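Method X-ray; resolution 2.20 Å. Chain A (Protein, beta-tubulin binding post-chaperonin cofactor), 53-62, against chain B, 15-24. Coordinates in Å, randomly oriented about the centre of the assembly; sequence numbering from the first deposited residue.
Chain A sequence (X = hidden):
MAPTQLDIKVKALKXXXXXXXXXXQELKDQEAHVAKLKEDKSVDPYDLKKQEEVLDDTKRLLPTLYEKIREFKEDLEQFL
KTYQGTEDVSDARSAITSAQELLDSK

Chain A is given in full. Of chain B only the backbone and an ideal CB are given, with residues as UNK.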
# COMPACT_ATOMS: atom_id res chain seq x y z
N GLU A 53 8.67 9.34 -9.35
CA GLU A 53 7.34 9.03 -9.84
C GLU A 53 6.69 7.97 -8.95
O GLU A 53 5.52 8.10 -8.59
CB GLU A 53 7.44 8.53 -11.28
CG GLU A 53 6.92 7.10 -11.52
CD GLU A 53 7.62 6.37 -12.66
OE1 GLU A 53 7.13 6.40 -13.81
OE2 GLU A 53 8.66 5.74 -12.39
N VAL A 54 7.45 6.94 -8.58
CA VAL A 54 6.91 5.87 -7.73
C VAL A 54 6.56 6.45 -6.37
O VAL A 54 5.48 6.17 -5.83
CB VAL A 54 7.88 4.67 -7.58
CG1 VAL A 54 7.42 3.74 -6.46
CG2 VAL A 54 7.95 3.88 -8.88
N LEU A 55 7.44 7.28 -5.82
CA LEU A 55 7.18 7.87 -4.52
C LEU A 55 5.85 8.64 -4.57
O LEU A 55 5.00 8.43 -3.71
CB LEU A 55 8.32 8.80 -4.09
CG LEU A 55 8.15 9.46 -2.70
CD1 LEU A 55 8.13 8.40 -1.63
CD2 LEU A 55 9.24 10.46 -2.42
N ASP A 56 5.66 9.45 -5.61
CA ASP A 56 4.45 10.26 -5.78
C ASP A 56 3.20 9.41 -5.76
O ASP A 56 2.16 9.85 -5.26
CB ASP A 56 4.49 11.07 -7.09
CG ASP A 56 5.57 12.16 -7.12
OD1 ASP A 56 5.76 12.77 -8.19
OD2 ASP A 56 6.24 12.41 -6.09
N ASP A 57 3.27 8.22 -6.34
CA ASP A 57 2.13 7.33 -6.37
C ASP A 57 1.80 6.88 -4.96
O ASP A 57 0.66 7.01 -4.51
CB ASP A 57 2.42 6.13 -7.28
CG ASP A 57 2.22 6.46 -8.74
OD1 ASP A 57 1.74 5.58 -9.49
OD2 ASP A 57 2.52 7.61 -9.13
N THR A 58 2.82 6.38 -4.26
CA THR A 58 2.66 5.94 -2.88
C THR A 58 1.96 7.04 -2.08
O THR A 58 0.96 6.79 -1.43
CB THR A 58 4.04 5.64 -2.26
OG1 THR A 58 4.71 4.68 -3.07
CG2 THR A 58 3.89 5.10 -0.85
N LYS A 59 2.45 8.26 -2.18
CA LYS A 59 1.85 9.38 -1.47
C LYS A 59 0.36 9.61 -1.77
O LYS A 59 -0.41 9.89 -0.86
CB LYS A 59 2.62 10.68 -1.77
CG LYS A 59 3.97 10.79 -1.10
CD LYS A 59 4.65 12.10 -1.48
CE LYS A 59 5.93 12.31 -0.69
NZ LYS A 59 6.61 13.60 -1.05
N ARG A 60 -0.05 9.46 -3.03
CA ARG A 60 -1.45 9.70 -3.42
C ARG A 60 -2.44 8.81 -2.64
O ARG A 60 -3.61 9.17 -2.43
CB ARG A 60 -1.59 9.53 -4.95
CG ARG A 60 -2.19 8.20 -5.44
CD ARG A 60 -1.76 7.80 -6.87
NE ARG A 60 -1.76 8.92 -7.81
CZ ARG A 60 -1.00 8.96 -8.90
NH1 ARG A 60 -0.18 7.95 -9.18
NH2 ARG A 60 -1.00 10.03 -9.69
N LEU A 61 -1.93 7.69 -2.14
CA LEU A 61 -2.69 6.71 -1.37
C LEU A 61 -3.09 7.17 0.03
O LEU A 61 -4.09 6.70 0.58
CB LEU A 61 -1.83 5.46 -1.21
CG LEU A 61 -2.34 4.08 -1.55
CD1 LEU A 61 -1.17 3.15 -1.35
CD2 LEU A 61 -3.50 3.69 -0.66
N LEU A 62 -2.28 8.03 0.63
CA LEU A 62 -2.55 8.50 1.98
C LEU A 62 -3.77 9.37 2.18
O LEU A 62 -4.54 9.12 3.11
CB LEU A 62 -1.33 9.19 2.57
CG LEU A 62 -0.21 8.20 2.89
CD1 LEU A 62 0.87 8.90 3.67
CD2 LEU A 62 -0.76 7.04 3.70
N UNK B 15 12.95 -3.70 -6.19
CA UNK B 15 12.15 -3.06 -5.16
C UNK B 15 10.69 -2.87 -5.55
O UNK B 15 9.80 -2.95 -4.70
CB UNK B 15 12.76 -1.70 -4.81
N UNK B 16 10.43 -2.72 -6.85
CA UNK B 16 9.06 -2.60 -7.32
C UNK B 16 8.32 -3.94 -7.20
O UNK B 16 7.14 -3.96 -6.85
CB UNK B 16 9.04 -2.11 -8.77
N UNK B 17 8.98 -5.05 -7.51
CA UNK B 17 8.34 -6.36 -7.42
C UNK B 17 8.15 -6.74 -5.96
O UNK B 17 7.16 -7.38 -5.61
CB UNK B 17 9.17 -7.42 -8.15
N UNK B 18 9.05 -6.31 -5.08
CA UNK B 18 8.89 -6.60 -3.66
C UNK B 18 7.68 -5.85 -3.09
O UNK B 18 6.97 -6.35 -2.23
CB UNK B 18 10.16 -6.23 -2.89
N UNK B 19 7.43 -4.65 -3.60
CA UNK B 19 6.29 -3.85 -3.16
C UNK B 19 4.97 -4.48 -3.63
O UNK B 19 3.97 -4.45 -2.91
CB UNK B 19 6.41 -2.42 -3.68
N UNK B 20 4.96 -5.02 -4.84
CA UNK B 20 3.77 -5.67 -5.36
C UNK B 20 3.41 -6.84 -4.43
O UNK B 20 2.24 -7.06 -4.16
CB UNK B 20 3.99 -6.15 -6.80
N UNK B 21 4.42 -7.58 -3.96
CA UNK B 21 4.18 -8.69 -3.06
C UNK B 21 3.58 -8.17 -1.77
O UNK B 21 2.61 -8.71 -1.25
CB UNK B 21 5.47 -9.46 -2.79
N UNK B 22 4.13 -7.07 -1.28
CA UNK B 22 3.64 -6.44 -0.06
C UNK B 22 2.18 -6.03 -0.18
O UNK B 22 1.37 -6.34 0.69
CB UNK B 22 4.50 -5.22 0.28
N UNK B 23 1.84 -5.38 -1.29
CA UNK B 23 0.47 -4.95 -1.52
C UNK B 23 -0.47 -6.13 -1.76
O UNK B 23 -1.66 -6.07 -1.42
CB UNK B 23 0.42 -3.99 -2.71
N UNK B 24 0.05 -7.22 -2.33
CA UNK B 24 -0.78 -8.38 -2.61
C UNK B 24 -1.18 -9.08 -1.30
O UNK B 24 -2.23 -9.71 -1.23
CB UNK B 24 -0.04 -9.35 -3.54

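The two helices run nearly parallel, 16° between their N-to-C directions, and their axes come no closer than 13.0 Å. At that spacing no ideal CB of this chain B stretch has an atom of the chain A stretch within 5.5 Å, so contact demands side chains long enough to bridge the gap.

Position 15 has helical backbone angles (-75/-30) and its CB is out of reach of the chain A stretch; almost any helix-compatible residue would serve. It is Arg B15, which makes no contact here.

At position 16 the CA-to-CB bond points sideways, yet its CA lies 8.7 Å from the CA of Val A54, whose methyls offer an apolar surface. Leucine, isoleucine or methionine could suit. The residue is Leu B16: chi1 of -106° lies between wells, and the end of the side chain comes nearer than its base suggests, placing CD2 4.2 Å from CG2 of Val A54.

Positions 17 and 18 are out of reach. They are Thr B17 and Lys B18, neither touching residues 53-62 of chain A.

Position 19 points toward the chain A stretch. Ahead lie Val A54 CG1 and the hydroxyl of Thr A58, a mixed surface that would accept a long aliphatic chain, glutamine or glutamate. The deposited Glu B19 is extended, chi1 and chi2 both t. Its OE2 stops 4.2 Å from CG1 of Val A54 and its OE1 4.4 Å from OG1 of Thr A58, too far for a hydrogen bond, so the carboxylate packs without a polar partner in the chain A stretch.

Positions 20, 21 and 22 turn out of reach. At 21 the angles (-63/-44) are ordinary for a helix and there is room for a CB, so most side chains could be accommodated. The residues are Glu B20, Gly B21 and Tyr B22; the backbone does not demand the glycine.

Position 23 again points toward the chain A stretch, where CG2 of Thr A58 and CD1 of Leu A61 leave a wide space to span. A large side chain is favoured: tyrosine, phenylalanine, methionine or a long polar chain. It is Tyr B23, chi1 m (-71°), covered more by the other stretch than any other chain B residue here (44 Å²). Its CE2 lies 4.2 Å from CD1 of Leu A61, an apolar contact approached obliquely, while its OH sits 4.2 Å from CG2 of Thr A58 and is hydrogen-bonded elsewhere in the structure.

Position 24 is out of reach and permissive; it is Gln B24, with no contact to the chain A stretch.

Chain B 15-24: RLTKEEGYYQ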
# COMPACT_ATOMS: atom_id res chain seq x y z
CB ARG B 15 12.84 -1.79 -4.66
CG ARG B 15 14.19 -2.12 -3.98
CD ARG B 15 14.20 -3.57 -3.41
NE ARG B 15 15.50 -4.07 -2.93
CZ ARG B 15 16.59 -4.23 -3.69
NH1 ARG B 15 16.57 -3.92 -4.98
NH2 ARG B 15 17.70 -4.72 -3.15
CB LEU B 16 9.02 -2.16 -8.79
CG LEU B 16 8.63 -0.73 -9.14
CD1 LEU B 16 8.25 -0.70 -10.61
CD2 LEU B 16 7.45 -0.29 -8.30
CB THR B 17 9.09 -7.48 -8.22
OG1 THR B 17 10.38 -7.71 -7.66
CG2 THR B 17 9.23 -7.09 -9.67
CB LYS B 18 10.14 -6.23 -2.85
CG LYS B 18 10.13 -6.88 -1.47
CD LYS B 18 11.33 -6.49 -0.62
CE LYS B 18 11.34 -7.25 0.71
NZ LYS B 18 12.21 -6.57 1.70
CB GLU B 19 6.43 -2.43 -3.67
CG GLU B 19 5.12 -1.68 -3.79
CD GLU B 19 5.30 -0.23 -4.20
OE1 GLU B 19 4.28 0.49 -4.27
OE2 GLU B 19 6.46 0.18 -4.44
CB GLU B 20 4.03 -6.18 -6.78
CG GLU B 20 2.82 -6.81 -7.47
CD GLU B 20 2.76 -8.32 -7.35
OE1 GLU B 20 3.68 -8.92 -6.76
OE2 GLU B 20 1.80 -8.91 -7.86
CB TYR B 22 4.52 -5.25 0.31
CG TYR B 22 5.82 -5.65 0.97
CD1 TYR B 22 6.07 -6.99 1.32
CD2 TYR B 22 6.79 -4.69 1.31
CE1 TYR B 22 7.24 -7.36 1.99
CE2 TYR B 22 7.96 -5.06 1.99
CZ TYR B 22 8.17 -6.40 2.33
OH TYR B 22 9.31 -6.78 3.03
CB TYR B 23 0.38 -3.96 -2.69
CG TYR B 23 0.96 -2.59 -2.39
CD1 TYR B 23 2.00 -2.43 -1.46
CD2 TYR B 23 0.49 -1.45 -3.04
CE1 TYR B 23 2.54 -1.17 -1.19
CE2 TYR B 23 1.03 -0.17 -2.77
CZ TYR B 23 2.06 -0.05 -1.84
OH TYR B 23 2.62 1.17 -1.53
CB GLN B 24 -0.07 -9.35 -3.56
CG GLN B 24 -1.01 -10.04 -4.55
CD GLN B 24 -1.39 -9.18 -5.75
OE1 GLN B 24 -2.46 -9.34 -6.34
NE2 GLN B 24 -0.51 -8.28 -6.14
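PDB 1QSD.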